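PDB 3ELE: amino Transferase from Eubacterium rectale, which probably transfers amino groups between amino acids and keto acids with the help of the cofactor pyridoxal-5'-phosphate, as class I and II aminotransferases do. Local coordinates for residues Ala68-Thr73 against Ser290-Lys294. Numbering follows the deposited sequence.
With PLP (pyridoxal-5'-phosphate), chain H.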
loop_
_atom_site.group_PDB
_atom_site.type_symbol
_atom_site.label_atom_id
_atom_site.label_comp_id
_atom_site.label_asym_id
_atom_site.label_seq_id
_atom_site.Cartn_x
_atom_site.Cartn_y
_atom_site.Cartn_z
ATOM N N ALA A 68 -15.445 10.912 -10.037
ATOM C CA ALA A 68 -14.828 9.884 -10.874
ATOM C C ALA A 68 -13.293 9.905 -10.773
ATOM O O ALA A 68 -12.680 8.850 -10.642
ATOM C CB ALA A 68 -15.285 10.055 -12.328
ATOM N N LEU A 69 -12.691 11.098 -10.833
ATOM C CA LEU A 69 -11.227 11.274 -10.682
ATOM C C LEU A 69 -10.702 10.672 -9.371
ATOM O O LEU A 69 -9.786 9.842 -9.375
ATOM C CB LEU A 69 -10.848 12.767 -10.723
ATOM C CG LEU A 69 -9.370 13.178 -10.611
ATOM C CD1 LEU A 69 -8.488 12.470 -11.637
ATOM C CD2 LEU A 69 -9.242 14.696 -10.731
ATOM N N HIS A 70 -11.341 11.041 -8.262
ATOM C CA HIS A 70 -10.882 10.623 -6.922
ATOM C C HIS A 70 -11.447 9.320 -6.367
ATOM O O HIS A 70 -11.052 8.924 -5.276
ATOM C CB HIS A 70 -11.111 11.768 -5.928
ATOM C CG HIS A 70 -10.419 13.034 -6.321
ATOM N ND1 HIS A 70 -9.052 13.121 -6.420
ATOM C CD2 HIS A 70 -10.901 14.257 -6.636
ATOM C CE1 HIS A 70 -8.718 14.346 -6.781
ATOM N NE2 HIS A 70 -9.821 15.056 -6.914
ATOM N N GLY A 71 -12.327 8.651 -7.114
ATOM C CA GLY A 71 -12.997 7.443 -6.649
ATOM C C GLY A 71 -12.147 6.200 -6.703
ATOM O O GLY A 71 -11.093 6.198 -7.333
ATOM N N TYR A 72 -12.607 5.138 -6.051
ATOM C CA TYR A 72 -11.930 3.840 -6.134
ATOM C C TYR A 72 -11.951 3.363 -7.594
ATOM O O TYR A 72 -12.953 3.543 -8.293
ATOM C CB TYR A 72 -12.651 2.722 -5.351
ATOM C CG TYR A 72 -12.774 2.878 -3.859
ATOM C CD1 TYR A 72 -11.647 2.818 -3.046
ATOM C CD2 TYR A 72 -14.028 3.018 -3.244
ATOM C CE1 TYR A 72 -11.742 2.938 -1.647
ATOM C CE2 TYR A 72 -14.140 3.138 -1.831
ATOM C CZ TYR A 72 -12.974 3.089 -1.045
ATOM O OH TYR A 72 -13.031 3.191 0.326
ATOM N N THR A 73 -10.834 2.805 -8.044
ATOM C CA THR A 73 -10.770 2.106 -9.319
ATOM C C THR A 73 -11.065 0.642 -8.884
ATOM O O THR A 73 -11.233 0.362 -7.697
ATOM C CB THR A 73 -9.361 2.214 -9.963
ATOM O OG1 THR A 73 -8.376 1.593 -9.127
ATOM C CG2 THR A 73 -8.959 3.683 -10.188
ATOM N N SER A 290 -5.727 6.691 -7.767
ATOM C CA SER A 290 -6.569 6.960 -8.933
ATOM C C SER A 290 -6.059 8.116 -9.813
ATOM O O SER A 290 -6.039 7.992 -11.031
ATOM C CB SER A 290 -8.006 7.208 -8.470
ATOM O OG SER A 290 -8.897 7.271 -9.562
ATOM N N LEU A 291 -5.626 9.212 -9.185
ATOM C CA LEU A 291 -5.089 10.390 -9.912
ATOM C C LEU A 291 -3.905 9.967 -10.788
ATOM O O LEU A 291 -3.838 10.334 -11.972
ATOM C CB LEU A 291 -4.674 11.514 -8.938
ATOM C CG LEU A 291 -3.878 12.706 -9.480
ATOM C CD1 LEU A 291 -4.696 13.374 -10.540
ATOM C CD2 LEU A 291 -3.504 13.686 -8.375
ATOM N N PHE A 292 -3.012 9.160 -10.199
ATOM C CA PHE A 292 -1.800 8.670 -10.888
ATOM C C PHE A 292 -2.097 7.598 -11.936
ATOM O O PHE A 292 -1.450 7.598 -12.974
ATOM C CB PHE A 292 -0.699 8.292 -9.892
ATOM C CG PHE A 292 -0.303 9.445 -9.004
ATOM C CD1 PHE A 292 0.283 10.587 -9.547
ATOM C CD2 PHE A 292 -0.547 9.429 -7.645
ATOM C CE1 PHE A 292 0.612 11.676 -8.728
ATOM C CE2 PHE A 292 -0.210 10.512 -6.824
ATOM C CZ PHE A 292 0.352 11.622 -7.362
ATOM N N GLN A 293 -3.078 6.725 -11.700
ATOM C CA GLN A 293 -3.511 5.768 -12.738
ATOM C C GLN A 293 -3.985 6.488 -13.994
ATOM O O GLN A 293 -3.581 6.130 -15.096
ATOM C CB GLN A 293 -4.646 4.858 -12.269
ATOM C CG GLN A 293 -4.278 3.860 -11.177
ATOM C CD GLN A 293 -5.343 2.789 -11.006
ATOM O OE1 GLN A 293 -5.767 2.183 -11.987
ATOM N NE2 GLN A 293 -5.763 2.531 -9.758
ATOM N N LYS A 294 -4.828 7.512 -13.809
ATOM C CA LYS A 294 -5.376 8.291 -14.919
ATOM C C LYS A 294 -4.283 9.106 -15.624
ATOM O O LYS A 294 -4.288 9.207 -16.850
ATOM C CB LYS A 294 -6.588 9.129 -14.474
ATOM C CG LYS A 294 -7.726 8.225 -13.912
ATOM C CD LYS A 294 -8.988 8.976 -13.584
ATOM C CE LYS A 294 -9.831 8.289 -12.512
ATOM N NZ LYS A 294 -10.039 6.819 -12.672
HETATM N N1 PLP H . -13.700 0.796 7.461
HETATM C C2 PLP H . -15.048 0.781 7.093
HETATM C C2A PLP H . -16.070 0.517 8.139
HETATM C C3 PLP H . -15.415 1.036 5.762
HETATM O O3 PLP H . -16.736 1.052 5.410
HETATM C C4 PLP H . -14.410 1.288 4.796
HETATM C C4A PLP H . -14.831 1.478 3.356
HETATM O O4A PLP H . -14.647 0.572 2.536
HETATM C C5 PLP H . -13.042 1.298 5.206
HETATM C C6 PLP H . -12.693 1.037 6.547
HETATM C C5A PLP H . -11.903 1.528 4.242
HETATM O O4P PLP H . -11.629 2.878 3.954
HETATM P P PLP H . -10.319 3.178 3.036
HETATM O O1P PLP H . -9.723 4.513 3.396
HETATM O O2P PLP H . -10.770 3.189 1.608
HETATM O O3P PLP H . -9.299 2.090 3.206
HETATM O O HOH W 1 -11.795 6.295 -10.104
#
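The side chain of L69 touches that of L291 through a methyl pair, L69 CD1 to L291 CD1 at 4.0 Å, and L69 CD1 meets K294 CD at the same distance. L60 of helix 51-63 packs on all three side chains. The contact belongs to the class I and II aminotransferase fold (fold type I of PLP enzymes), whose active sites lie at the dimer interface. It joins the end of helix 66-70, and the loop after it, to the start of helix 290-296.

That helix end has carbonyls not used up by further helical turns. S290 meets one of them: S290 OG donates to L69 O at 2.7 Å. K294 reaches the same region. K294 CE is 3.5 Å from both A68 O and L69 O, and K294 NZ donates to water 1 at 3.2 Å. Water 1 also lies 2.8 Å from A68 O and 2.9 Å from G71 O. These carbonyls are among the acceptors that share its protons. The main charge partner of K294 is D78, by a salt bridge.

Within the loop, the CA-to-CB bond of Y72 points away from 290-294. Y72 OH donates to PLP O2P at 2.6 Å. This PLP sits in the pocket of the second subunit, where S245, S247 and N183 of that subunit also bind it. The next residue, T73, turns back toward the helix. There Q293 NE2 donates to T73 OG1 at 2.8 Å, with an N-H...O angle of 141°.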